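Local coordinates for protein diaminopimelate decarboxylase (Psychromonas ingrahamii, PDB 4XG1) that probably catalyses the pyridoxal-phosphate-dependent decarboxylation of meso-diaminopimelate to L-lysine, the last step of lysine biosynthesis by this pathway, at residues 153-158 and 212-217; 202-207 and 246-251; 241-246 and 279-284; 320-325 and 369-374. All coordinates share one frame; numbering follows the deposited sequence.

How the contacts relate
The four contacts step from the barrel domain into the neighbouring sheet domain. Contact 1 joins a loop after barrel strand 145-152 to helix 209-227, its centre about 18 Å from that of contact 2, which links the loops following strands 192-198 and 234-236. Contact 3 lies about 9 Å further on between centres, shares D246 with contact 2 and reaches helix 277-280. Contact 4, centred about 11 Å from contact 3, pairs strands 323-325 and 367-371 of the mixed sheet. Along the chain contact 2 interleaves with contacts 1 and 3, whereas contact 4 follows all. Contacts 2, 3 and 4 all touch one another, linking the loops near the ligand to the mixed sheet; contact 1 touches none.

Contact 1. Residues 153-158 and 212-217; sequences PNIDAG and IEALDK
P153 and A214 bring the two backbones to 5.9 Å between CA atoms, where a loop without regular structure meets a turn of helix. The loop is tightened at N154, the centre of an inverse gamma turn with a weak bond of 3.0 Å from I155 N to P153 O. This is a loop-to-helix contact of the TIM barrel: 153-158 follows strand 145-152, and helix 209-227 comes after the adjacent parallel strand 192-198. Three polar bonds join the segments. K217 sends its ammonium group across N154, and NZ reaches N154 O at 3.0 Å, tilted modestly from the carbonyl plane. The same NZ lies 2.8 Å from N154 OD1, which it approaches from well above the amide plane, so one ammonium group grips both oxygens of one residue. The bend of K217 at chi2 (-111°) places CD beside N154 OD1, and the extended remainder carries NZ to the two oxygens. E213 holds the next part of the loop, its OE2 accepting D156 N at 2.9 Å in a nearly straight bond (163°) that arrives from above the carboxylate plane. D156 OD2 is bonded to T159 OG1; the two carboxylates are near enough that they might raise each other's pKa slightly. Beside these bonds is an apolar patch to which L167 of helix 161-169 contributes, touching both P153 and I155. The ring of P153 sets CG 4.0 Å from A214 CB. I155 reaches in with CD1, which rests against the helix backbone, 3.5 Å from A214 N.

Contact 2. Residues 202-207 and 246-251; sequences GSQLTE and DDETPP. With TME (propane), chain Q; LLP ((2S)-2-amino-6-[[3-hydroxy-2-methyl-5-(phosphonooxymethyl)pyridin-4-yl]methylideneamino]hexanoic acid), chain T.
T206 meets E248 with its methyl: chi1 of T206 (56°) puts OG1 between the backbone N and the carbonyl carbon, which leaves CG2 anti to the carbonyl carbon, beside the N. There T206 CG2 lies 4.2 Å from E248 CB, the two side chains crossing at a slant. Most of the remaining touches are made by the two prolines against the backbone around T206. P251 CD comes within 3.4 Å of T206 O, and P250 CA lies 3.7 Å from the same oxygen. These two loops follow strands 192-198 and 234-236 of the TIM barrel. E248, bent at chi2, is braced within its own loop: OE1 takes D246 N at 2.9 Å through the syn lone pair and also receives Y245 N, while Q204 gives its NE2 to V243 O. S203, apart from the packing, turns to the ligand: OG is hydrogen-bonded to OP2 of the LLP phosphate, although the separation of 2.4 Å is doubtfully short. R277 NH2 also bonds this OG, and G240 N is another partner of LLP. At the far end E207 OE1 lies 3.6 Å from C1 of a propane molecule. The contact itself is thus held by van der Waals packing, while polar chemistry on its flanks serves phosphate binding and the local fold of the loop 246-248.

Contact 3. Residues 241-246 and 279-284; sequences LGVPYD and IMANAG
V243 and A281 form the tight, buried half of this contact, with V243 CG2 3.8 Å from A281 CB. The isopropyl group presents that methyl because chi1 of V243 (-61°) puts CG1 anti to the carbonyl carbon, which leaves CG2 between the backbone N and the carbonyl carbon and facing A281. Y245 meets the same alanine with the end of its side chain: OH stands 4.1 Å from A281 CB, so a single methyl has an apolar neighbour and a phenol oxygen around it. That oxygen is engaged chiefly by R277, whose NH1 is its hydrogen-bond partner, and the ring also lies against Q204, Q321 and S372. The other half is looser and lies toward solvent, where P244 is exposed and N282 partly so. N282 ND2 spans to P244 O in a weak hydrogen bond, straight at 165° but long at 3.4 Å. The side chains of N282 and P244 pass each other at a slant, P244 CG coming to 4.1 Å from N282 ND2. The other atom of the amide, OD1, bonds S372 OG, which, with the weak bond to P244 O, helps to set the rotation of the amide. The backbone of 279-284 is tied elsewhere too, A281 bonding G374 and A283 bonding S34. Altogether, a loop following strand 234-236 is set against residues 281-282, which follow in the chain from helix 277-280, with Y245 behind R277, a predicted substrate-binding residue, in the barrel of the class-II Orn/Lys/Arg decarboxylase family, whose C-terminal strand ends and loops hold the pyridoxal phosphate.

Contact 4. Residues 320-325 and 369-374; sequences WQNIIP and VIRSTG
N322 and R371 share a short, straight backbone bond, R371 N to N322 O at 2.8 Å and 175°. Next to it I324 and V369 exchange two more, N to O each way, both 2.9 Å long. Further along, Q321 NE2 reaches S372 O at 2.6 Å, a bond weak because bent to 128°. Q321 OE1 has a weak hydrogen bond to R313 NH1, so this loop end probably borders the substrate site. A water, doubtfully close to S372 OG, also joins it to N322 N; S372 OG bonds N282 as well. The strands run antiparallel: I324 and V369 are the hydrogen-bonded pair, I323 and I370 the non-hydrogen-bonded one. They belong to the mixed sheet, in which strand 367-371 also pairs with strand 284-294. On one face, I324 CG1, between the backbone N and the carbonyl carbon at chi1 67°, lies 4.0 Å from V369 CB, and I324 CD1 touches R371 CD at 3.7 Å. Beyond the two segments, R371 NH2 is salt-bridged to D2. On the other face I323 CG1 meets I370 CG1 at 4.3 Å. From the loop before the strand, Q321 CB packs 3.9 Å from I370 CG2, the side chains crossing at about a right angle.

Contact 1. Residues 153-158 and 212-217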
loop_
_atom_site.group_PDB
_atom_site.type_symbol
_atom_site.label_atom_id
_atom_site.label_comp_id
_atom_site.label_asym_id
_atom_site.label_seq_id
_atom_site.Cartn_x
_atom_site.Cartn_y
_atom_site.Cartn_z
ATOM N N PRO B 153 5.960 28.737 0.590
ATOM C CA PRO B 153 6.831 29.809 0.165
ATOM C C PRO B 153 7.229 29.767 -1.296
ATOM O O PRO B 153 7.200 28.726 -1.951
ATOM C CB PRO B 153 8.057 29.650 1.045
ATOM C CG PRO B 153 7.915 28.350 1.774
ATOM C CD PRO B 153 6.696 27.651 1.279
ATOM N N ASN B 154 7.713 30.900 -1.753
ATOM C CA ASN B 154 8.073 31.119 -3.109
ATOM C C ASN B 154 9.544 30.831 -3.077
ATOM O O ASN B 154 10.383 31.739 -3.073
ATOM C CB ASN B 154 7.819 32.585 -3.493
ATOM C CG ASN B 154 8.338 33.583 -2.441
ATOM O OD1 ASN B 154 9.396 34.164 -2.651
ATOM N ND2 ASN B 154 7.609 33.790 -1.312
ATOM N N ILE B 155 9.868 29.549 -2.984
ATOM C CA ILE B 155 11.239 29.103 -3.137
ATOM C C ILE B 155 11.684 29.406 -4.586
ATOM O O ILE B 155 10.905 29.248 -5.540
ATOM C CB ILE B 155 11.323 27.603 -2.828
ATOM C CG1 ILE B 155 10.946 27.356 -1.342
ATOM C CG2 ILE B 155 12.676 26.992 -3.227
ATOM C CD1 ILE B 155 11.548 28.304 -0.297
ATOM N N ASP B 156 12.925 29.865 -4.738
ATOM C CA ASP B 156 13.538 30.114 -6.034
ATOM C C ASP B 156 13.772 28.838 -6.874
ATOM O O ASP B 156 14.571 27.938 -6.521
ATOM C CB ASP B 156 14.841 30.859 -5.797
ATOM C CG ASP B 156 15.608 31.135 -7.067
ATOM O OD1 ASP B 156 15.002 31.612 -8.058
ATOM O OD2 ASP B 156 16.820 30.859 -7.065
ATOM N N ALA B 157 13.144 28.820 -8.053
ATOM C CA ALA B 157 13.074 27.626 -8.886
ATOM C C ALA B 157 14.368 27.394 -9.562
ATOM O O ALA B 157 14.813 26.283 -9.702
ATOM C CB ALA B 157 11.984 27.770 -9.917
ATOM N N GLY B 158 15.023 28.456 -9.958
ATOM C CA GLY B 158 16.366 28.334 -10.531
ATOM C C GLY B 158 17.415 27.786 -9.592
ATOM O O GLY B 158 18.484 27.387 -10.034
ATOM N N ILE B 212 16.300 26.729 4.718
ATOM C CA ILE B 212 16.616 28.103 5.078
ATOM C C ILE B 212 15.835 29.052 4.221
ATOM O O ILE B 212 15.184 29.986 4.686
ATOM C CB ILE B 212 18.105 28.386 4.875
ATOM C CG1 ILE B 212 18.971 27.465 5.732
ATOM C CG2 ILE B 212 18.396 29.819 5.252
ATOM C CD1 ILE B 212 18.681 27.507 7.220
ATOM N N GLU B 213 15.912 28.825 2.926
ATOM C CA GLU B 213 15.133 29.650 2.017
ATOM C C GLU B 213 13.692 29.757 2.455
ATOM O O GLU B 213 13.119 30.833 2.455
ATOM C CB GLU B 213 15.240 29.145 0.591
ATOM C CG GLU B 213 14.709 30.203 -0.369
ATOM C CD GLU B 213 15.161 30.064 -1.815
ATOM O OE1 GLU B 213 16.012 29.191 -2.162
ATOM O OE2 GLU B 213 14.668 30.868 -2.623
ATOM N N ALA B 214 13.110 28.641 2.849
ATOM C CA ALA B 214 11.728 28.602 3.312
ATOM C C ALA B 214 11.523 29.380 4.611
ATOM O O ALA B 214 10.555 30.145 4.761
ATOM C CB ALA B 214 11.296 27.155 3.515
ATOM N N LEU B 215 12.434 29.167 5.550
ATOM C CA LEU B 215 12.402 29.924 6.780
ATOM C C LEU B 215 12.382 31.452 6.552
ATOM O O LEU B 215 11.429 32.164 6.970
ATOM C CB LEU B 215 13.595 29.532 7.645
ATOM C CG LEU B 215 13.826 30.320 8.923
ATOM C CD1 LEU B 215 12.536 30.383 9.711
ATOM C CD2 LEU B 215 14.913 29.664 9.706
ATOM N N ASP B 216 13.405 31.945 5.851
ATOM C CA ASP B 216 13.482 33.372 5.483
ATOM C C ASP B 216 12.133 33.919 5.059
ATOM O O ASP B 216 11.669 34.910 5.600
ATOM C CB ASP B 216 14.520 33.582 4.378
ATOM C CG ASP B 216 15.969 33.374 4.874
ATOM O OD1 ASP B 216 16.169 33.263 6.112
ATOM O OD2 ASP B 216 16.907 33.305 4.039
ATOM N N LYS B 217 11.483 33.284 4.099
ATOM C CA LYS B 217 10.252 33.854 3.533
ATOM C C LYS B 217 9.112 33.782 4.464
ATOM O O LYS B 217 8.160 34.555 4.345
ATOM C CB LYS B 217 9.868 33.137 2.264
ATOM C CG LYS B 217 11.134 32.932 1.440
ATOM C CD LYS B 217 11.094 33.792 0.219
ATOM C CE LYS B 217 12.134 33.256 -0.718
ATOM N NZ LYS B 217 12.091 33.978 -2.002
#

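Contact 2. Residues 202-207 and 246-251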
loop_
_atom_site.group_PDB
_atom_site.type_symbol
_atom_site.label_atom_id
_atom_site.label_comp_id
_atom_site.label_asym_id
_atom_site.label_seq_id
_atom_site.Cartn_x
_atom_site.Cartn_y
_atom_site.Cartn_z
ATOM N N GLY B 202 8.894 19.274 1.328
ATOM C CA GLY B 202 9.037 18.035 0.629
ATOM C C GLY B 202 9.624 16.994 1.541
ATOM O O GLY B 202 9.716 17.194 2.740
ATOM N N SER B 203 10.071 15.882 0.955
ATOM C CA SER B 203 10.649 14.790 1.737
ATOM C C SER B 203 11.887 14.264 1.071
ATOM O O SER B 203 12.103 14.483 -0.117
ATOM C CB SER B 203 9.620 13.678 1.931
ATOM O OG SER B 203 10.017 12.796 2.958
ATOM N N GLN B 204 12.706 13.589 1.859
ATOM C CA GLN B 204 14.029 13.122 1.396
ATOM C C GLN B 204 14.827 14.256 0.731
ATOM O O GLN B 204 15.362 14.090 -0.361
ATOM C CB GLN B 204 13.847 11.897 0.462
ATOM C CG GLN B 204 15.096 11.156 0.022
ATOM C CD GLN B 204 16.023 10.788 1.189
ATOM O OE1 GLN B 204 15.608 10.762 2.348
ATOM N NE2 GLN B 204 17.271 10.447 0.867
ATOM N N LEU B 205 14.870 15.422 1.380
ATOM C CA LEU B 205 15.686 16.515 0.890
ATOM C C LEU B 205 17.105 16.358 1.441
ATOM O O LEU B 205 17.281 16.060 2.615
ATOM C CB LEU B 205 15.095 17.868 1.281
ATOM C CG LEU B 205 13.657 18.081 0.810
ATOM C CD1 LEU B 205 13.182 19.475 1.116
ATOM C CD2 LEU B 205 13.506 17.797 -0.688
ATOM N N THR B 206 18.099 16.526 0.575
ATOM C CA THR B 206 19.514 16.249 0.919
ATOM C C THR B 206 20.404 17.495 1.032
ATOM O O THR B 206 21.617 17.369 1.082
ATOM C CB THR B 206 20.135 15.272 -0.099
ATOM O OG1 THR B 206 19.996 15.807 -1.409
ATOM C CG2 THR B 206 19.434 13.868 -0.051
ATOM N N GLU B 207 19.787 18.674 1.071
ATOM C CA GLU B 207 20.466 19.980 1.160
ATOM C C GLU B 207 19.807 20.816 2.263
ATOM O O GLU B 207 18.579 20.760 2.430
ATOM C CB GLU B 207 20.304 20.743 -0.164
ATOM C CG GLU B 207 20.922 20.052 -1.378
ATOM C CD GLU B 207 22.084 20.864 -1.915
ATOM O OE1 GLU B 207 21.838 21.942 -2.544
ATOM O OE2 GLU B 207 23.236 20.428 -1.680
ATOM N N ASP B 246 21.443 4.961 -0.164
ATOM C CA ASP B 246 22.501 4.431 -1.030
ATOM C C ASP B 246 23.779 5.251 -0.777
ATOM O O ASP B 246 24.537 4.959 0.157
ATOM C CB ASP B 246 22.037 4.514 -2.495
ATOM C CG ASP B 246 23.016 3.852 -3.492
ATOM O OD1 ASP B 246 24.097 3.365 -3.086
ATOM O OD2 ASP B 246 22.678 3.771 -4.701
ATOM N N ASP B 247 23.946 6.339 -1.542
ATOM C CA ASP B 247 25.172 7.137 -1.599
ATOM C C ASP B 247 24.951 8.610 -1.203
ATOM O O ASP B 247 25.873 9.425 -1.279
ATOM C CB ASP B 247 25.772 7.050 -3.013
ATOM C CG ASP B 247 24.826 7.584 -4.101
ATOM O OD1 ASP B 247 23.634 7.821 -3.802
ATOM O OD2 ASP B 247 25.266 7.756 -5.265
ATOM N N GLU B 248 23.759 8.938 -0.726
ATOM C CA GLU B 248 23.408 10.326 -0.424
ATOM C C GLU B 248 24.149 10.799 0.841
ATOM O O GLU B 248 24.471 9.994 1.713
ATOM C CB GLU B 248 21.883 10.476 -0.212
ATOM C CG GLU B 248 21.018 10.079 -1.393
ATOM C CD GLU B 248 20.520 8.614 -1.373
ATOM O OE1 GLU B 248 21.029 7.773 -0.610
ATOM O OE2 GLU B 248 19.611 8.295 -2.170
ATOM N N THR B 249 24.317 12.110 0.972
ATOM C CA THR B 249 24.936 12.701 2.157
ATOM C C THR B 249 24.112 13.892 2.590
ATOM O O THR B 249 24.536 15.034 2.417
ATOM C CB THR B 249 26.364 13.193 1.849
ATOM O OG1 THR B 249 26.327 14.077 0.718
ATOM C CG2 THR B 249 27.307 12.020 1.537
ATOM N N PRO B 250 22.916 13.644 3.119
ATOM C CA PRO B 250 22.160 14.749 3.612
ATOM C C PRO B 250 22.783 15.305 4.881
ATOM O O PRO B 250 23.576 14.649 5.524
ATOM C CB PRO B 250 20.794 14.131 3.950
ATOM C CG PRO B 250 21.094 12.710 4.223
ATOM C CD PRO B 250 22.191 12.372 3.261
ATOM N N PRO B 251 22.428 16.540 5.217
ATOM C CA PRO B 251 22.816 17.084 6.483
ATOM C C PRO B 251 22.299 16.185 7.575
ATOM O O PRO B 251 21.133 15.793 7.540
ATOM C CB PRO B 251 22.072 18.432 6.539
ATOM C CG PRO B 251 21.686 18.743 5.139
ATOM C CD PRO B 251 21.551 17.446 4.450
HETATM C C1 TME Q . 23.160 23.503 0.422
HETATM C C2 TME Q . 23.159 23.195 1.921
HETATM C C3 TME Q . 23.577 21.748 2.287
HETATM N N1 LLP T . 4.939 16.824 7.963
HETATM C C2 LLP T . 4.067 16.753 6.950
HETATM C "C2'" LLP T . 2.950 17.762 6.870
HETATM C C3 LLP T . 4.233 15.665 5.967
HETATM O O3 LLP T . 3.396 15.569 4.909
HETATM C C4 LLP T . 5.348 14.724 6.117
HETATM C "C4'" LLP T . 5.620 13.610 5.155
HETATM C C5 LLP T . 6.243 14.908 7.277
HETATM C C6 LLP T . 5.966 15.951 8.150
HETATM C "C5'" LLP T . 7.408 13.999 7.559
HETATM O OP4 LLP T . 8.339 13.990 6.551
HETATM P P LLP T . 9.715 13.173 6.625
HETATM O OP1 LLP T . 9.294 11.789 7.098
HETATM O OP2 LLP T . 10.399 13.298 5.243
HETATM O OP3 LLP T . 10.681 13.957 7.534
HETATM N N LLP T . 5.805 7.434 1.546
HETATM C CA LLP T . 6.991 8.311 1.180
HETATM C CB LLP T . 7.216 9.399 2.224
HETATM C CG LLP T . 6.606 10.755 1.924
HETATM C CD LLP T . 5.838 11.315 3.100
HETATM C CE LLP T . 5.429 12.774 2.824
HETATM N NZ LLP T . 4.845 13.558 3.931
HETATM C C LLP T . 8.236 7.457 1.165
HETATM O O LLP T . 8.213 6.289 1.514
HETATM O OXT LLP T . 9.323 7.892 0.823
#

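Contact 3. Residues 241-246 and 279-284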
loop_
_atom_site.group_PDB
_atom_site.type_symbol
_atom_site.label_atom_id
_atom_site.label_comp_id
_atom_site.label_asym_id
_atom_site.label_seq_id
_atom_site.Cartn_x
_atom_site.Cartn_y
_atom_site.Cartn_z
ATOM N N LEU B 241 13.782 16.353 6.056
ATOM C CA LEU B 241 15.198 16.135 6.061
ATOM C C LEU B 241 15.471 14.677 5.644
ATOM O O LEU B 241 14.891 13.721 6.226
ATOM C CB LEU B 241 15.798 16.422 7.449
ATOM C CG LEU B 241 17.310 16.175 7.578
ATOM C CD1 LEU B 241 18.102 17.095 6.653
ATOM C CD2 LEU B 241 17.766 16.377 9.015
ATOM N N GLY B 242 16.353 14.523 4.662
ATOM C CA GLY B 242 16.593 13.233 4.074
ATOM C C GLY B 242 17.583 12.368 4.816
ATOM O O GLY B 242 18.146 12.797 5.824
ATOM N N VAL B 243 17.750 11.126 4.361
ATOM C CA VAL B 243 18.665 10.204 4.982
ATOM C C VAL B 243 19.480 9.501 3.923
ATOM O O VAL B 243 19.107 9.506 2.748
ATOM C CB VAL B 243 17.961 9.133 5.844
ATOM C CG1 VAL B 243 17.183 9.766 6.972
ATOM C CG2 VAL B 243 17.058 8.232 5.008
ATOM N N PRO B 244 20.584 8.863 4.338
ATOM C CA PRO B 244 21.371 8.011 3.425
ATOM C C PRO B 244 20.760 6.640 3.218
ATOM O O PRO B 244 20.685 5.843 4.174
ATOM C CB PRO B 244 22.735 7.884 4.140
ATOM C CG PRO B 244 22.434 8.075 5.592
ATOM C CD PRO B 244 21.290 9.081 5.628
ATOM N N TYR B 245 20.281 6.389 1.995
ATOM C CA TYR B 245 19.773 5.084 1.583
ATOM C C TYR B 245 20.860 4.304 0.840
ATOM O O TYR B 245 21.100 3.133 1.133
ATOM C CB TYR B 245 18.525 5.241 0.668
ATOM C CG TYR B 245 17.246 5.572 1.415
ATOM C CD1 TYR B 245 16.573 4.589 2.147
ATOM C CD2 TYR B 245 16.714 6.867 1.404
ATOM C CE1 TYR B 245 15.419 4.893 2.848
ATOM C CE2 TYR B 245 15.553 7.171 2.112
ATOM C CZ TYR B 245 14.917 6.171 2.825
ATOM O OH TYR B 245 13.761 6.440 3.495
ATOM N N ASP B 246 21.443 4.961 -0.164
ATOM C CA ASP B 246 22.501 4.431 -1.030
ATOM C C ASP B 246 23.779 5.251 -0.777
ATOM O O ASP B 246 24.537 4.959 0.157
ATOM C CB ASP B 246 22.037 4.514 -2.495
ATOM C CG ASP B 246 23.016 3.852 -3.492
ATOM O OD1 ASP B 246 24.097 3.365 -3.086
ATOM O OD2 ASP B 246 22.678 3.771 -4.701
ATOM N N ILE B 279 14.265 10.436 11.729
ATOM C CA ILE B 279 14.273 9.681 12.977
ATOM C C ILE B 279 14.215 8.179 12.775
ATOM O O ILE B 279 14.946 7.446 13.415
ATOM C CB ILE B 279 13.163 10.144 13.917
ATOM C CG1 ILE B 279 13.477 11.559 14.374
ATOM C CG2 ILE B 279 13.049 9.213 15.120
ATOM C CD1 ILE B 279 12.352 12.199 15.144
ATOM N N MET B 280 13.367 7.693 11.894
ATOM C CA MET B 280 13.068 6.234 11.865
ATOM C C MET B 280 13.713 5.427 10.771
ATOM O O MET B 280 13.876 4.221 10.936
ATOM C CB MET B 280 11.568 6.022 11.777
ATOM C CG MET B 280 10.815 6.436 13.019
ATOM S SD MET B 280 11.244 5.497 14.481
ATOM C CE MET B 280 11.243 3.799 13.902
ATOM N N ALA B 281 14.072 6.047 9.653
ATOM C CA ALA B 281 14.460 5.256 8.476
ATOM C C ALA B 281 15.467 4.178 8.805
ATOM O O ALA B 281 15.225 2.989 8.623
ATOM C CB ALA B 281 14.969 6.134 7.386
ATOM N N ASN B 282 16.593 4.594 9.353
ATOM C CA ASN B 282 17.680 3.652 9.626
ATOM C C ASN B 282 17.634 3.088 11.038
ATOM O O ASN B 282 18.532 2.339 11.426
ATOM C CB ASN B 282 19.012 4.310 9.327
ATOM C CG ASN B 282 19.251 4.448 7.836
ATOM O OD1 ASN B 282 19.109 3.482 7.085
ATOM N ND2 ASN B 282 19.607 5.656 7.392
ATOM N N ALA B 283 16.564 3.387 11.773
ATOM C CA ALA B 283 16.263 2.696 13.037
ATOM C C ALA B 283 15.561 1.341 12.863
ATOM O O ALA B 283 15.260 0.700 13.870
ATOM C CB ALA B 283 15.425 3.565 13.951
ATOM N N GLY B 284 15.350 0.892 11.616
ATOM C CA GLY B 284 14.739 -0.405 11.380
ATOM C C GLY B 284 15.223 -1.118 10.136
ATOM O O GLY B 284 15.654 -0.503 9.183
#

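Contact 4. Residues 320-325 and 369-374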
loop_
_atom_site.group_PDB
_atom_site.type_symbol
_atom_site.label_atom_id
_atom_site.label_comp_id
_atom_site.label_asym_id
_atom_site.label_seq_id
_atom_site.Cartn_x
_atom_site.Cartn_y
_atom_site.Cartn_z
ATOM N N TRP B 320 15.846 2.763 -3.698
ATOM C CA TRP B 320 16.987 1.863 -3.548
ATOM C C TRP B 320 17.178 1.649 -2.078
ATOM O O TRP B 320 17.354 2.565 -1.343
ATOM C CB TRP B 320 18.243 2.463 -4.177
ATOM C CG TRP B 320 19.369 1.429 -4.419
ATOM C CD1 TRP B 320 19.597 0.716 -5.571
ATOM C CD2 TRP B 320 20.333 0.977 -3.462
ATOM N NE1 TRP B 320 20.649 -0.150 -5.387
ATOM C CE2 TRP B 320 21.128 -0.012 -4.109
ATOM C CE3 TRP B 320 20.605 1.314 -2.142
ATOM C CZ2 TRP B 320 22.184 -0.671 -3.482
ATOM C CZ3 TRP B 320 21.682 0.669 -1.501
ATOM C CH2 TRP B 320 22.463 -0.317 -2.188
ATOM N N GLN B 321 17.047 0.417 -1.653
ATOM C CA GLN B 321 17.180 0.042 -0.274
ATOM C C GLN B 321 18.302 -1.016 -0.218
ATOM O O GLN B 321 18.301 -1.985 -0.986
ATOM C CB GLN B 321 15.844 -0.557 0.160
ATOM C CG GLN B 321 15.304 0.071 1.423
ATOM C CD GLN B 321 14.196 1.087 1.318
ATOM O OE1 GLN B 321 13.499 1.269 0.339
ATOM N NE2 GLN B 321 14.045 1.780 2.400
ATOM N N ASN B 322 19.324 -0.777 0.587
ATOM C CA ASN B 322 20.457 -1.665 0.628
ATOM C C ASN B 322 20.004 -3.036 1.160
ATOM O O ASN B 322 19.225 -3.107 2.099
ATOM C CB ASN B 322 21.554 -1.068 1.521
ATOM C CG ASN B 322 22.899 -1.777 1.367
ATOM O OD1 ASN B 322 23.187 -2.408 0.357
ATOM N ND2 ASN B 322 23.726 -1.642 2.362
ATOM N N ILE B 323 20.513 -4.104 0.553
ATOM C CA ILE B 323 20.191 -5.468 0.934
ATOM C C ILE B 323 21.499 -6.212 1.232
ATOM O O ILE B 323 22.333 -6.377 0.341
ATOM C CB ILE B 323 19.426 -6.180 -0.169
ATOM C CG1 ILE B 323 18.159 -5.384 -0.516
ATOM C CG2 ILE B 323 19.062 -7.591 0.274
ATOM C CD1 ILE B 323 17.300 -5.984 -1.632
ATOM N N ILE B 324 21.658 -6.646 2.483
ATOM C CA ILE B 324 22.885 -7.222 2.981
ATOM C C ILE B 324 22.647 -8.577 3.657
ATOM O O ILE B 324 21.561 -8.840 4.158
ATOM C CB ILE B 324 23.567 -6.289 3.990
ATOM C CG1 ILE B 324 22.739 -6.145 5.252
ATOM C CG2 ILE B 324 23.806 -4.952 3.345
ATOM C CD1 ILE B 324 23.385 -5.259 6.289
ATOM N N PRO B 325 23.691 -9.436 3.703
ATOM C CA PRO B 325 23.529 -10.777 4.246
ATOM C C PRO B 325 23.542 -10.743 5.756
ATOM O O PRO B 325 24.017 -9.803 6.350
ATOM C CB PRO B 325 24.755 -11.531 3.698
ATOM C CG PRO B 325 25.803 -10.488 3.582
ATOM C CD PRO B 325 25.072 -9.212 3.218
ATOM N N VAL B 369 18.765 -8.971 4.913
ATOM C CA VAL B 369 18.339 -7.839 5.720
ATOM C C VAL B 369 18.232 -6.682 4.742
ATOM O O VAL B 369 19.178 -6.390 4.013
ATOM C CB VAL B 369 19.373 -7.529 6.810
ATOM C CG1 VAL B 369 19.173 -6.159 7.402
ATOM C CG2 VAL B 369 19.316 -8.582 7.894
ATOM N N ILE B 370 17.070 -6.036 4.731
ATOM C CA ILE B 370 16.825 -4.866 3.896
ATOM C C ILE B 370 16.930 -3.713 4.829
ATOM O O ILE B 370 16.182 -3.635 5.816
ATOM C CB ILE B 370 15.425 -4.920 3.302
ATOM C CG1 ILE B 370 15.304 -6.230 2.546
ATOM C CG2 ILE B 370 15.177 -3.771 2.354
ATOM C CD1 ILE B 370 13.886 -6.664 2.367
ATOM N N ARG B 371 17.869 -2.822 4.535
ATOM C CA ARG B 371 18.119 -1.730 5.441
ATOM C C ARG B 371 17.221 -0.540 5.170
ATOM O O ARG B 371 16.662 -0.413 4.091
ATOM C CB ARG B 371 19.570 -1.325 5.376
ATOM C CG ARG B 371 20.494 -2.346 6.016
ATOM C CD ARG B 371 21.919 -1.830 6.244
ATOM N NE ARG B 371 21.964 -0.386 6.499
ATOM C CZ ARG B 371 21.827 0.216 7.688
ATOM N NH1 ARG B 371 21.633 -0.495 8.805
ATOM N NH2 ARG B 371 21.857 1.558 7.747
ATOM N N SER B 372 17.083 0.312 6.168
ATOM C CA SER B 372 16.466 1.611 6.021
ATOM C C SER B 372 14.992 1.513 5.798
ATOM O O SER B 372 14.418 2.240 4.974
ATOM C CB SER B 372 17.099 2.394 4.863
ATOM O OG SER B 372 18.508 2.292 4.889
ATOM N N THR B 373 14.363 0.622 6.533
ATOM C CA THR B 373 12.966 0.336 6.329
ATOM C C THR B 373 12.141 0.713 7.554
ATOM O O THR B 373 10.997 0.312 7.695
ATOM C CB THR B 373 12.739 -1.140 6.013
ATOM O OG1 THR B 373 13.209 -1.922 7.103
ATOM C CG2 THR B 373 13.424 -1.536 4.758
ATOM N N GLY B 374 12.709 1.528 8.427
ATOM C CA GLY B 374 11.991 1.933 9.626
ATOM C C GLY B 374 10.959 3.031 9.382
ATOM O O GLY B 374 10.118 3.288 10.250
HETATM O O HOH W 1 19.546 1.492 2.829
#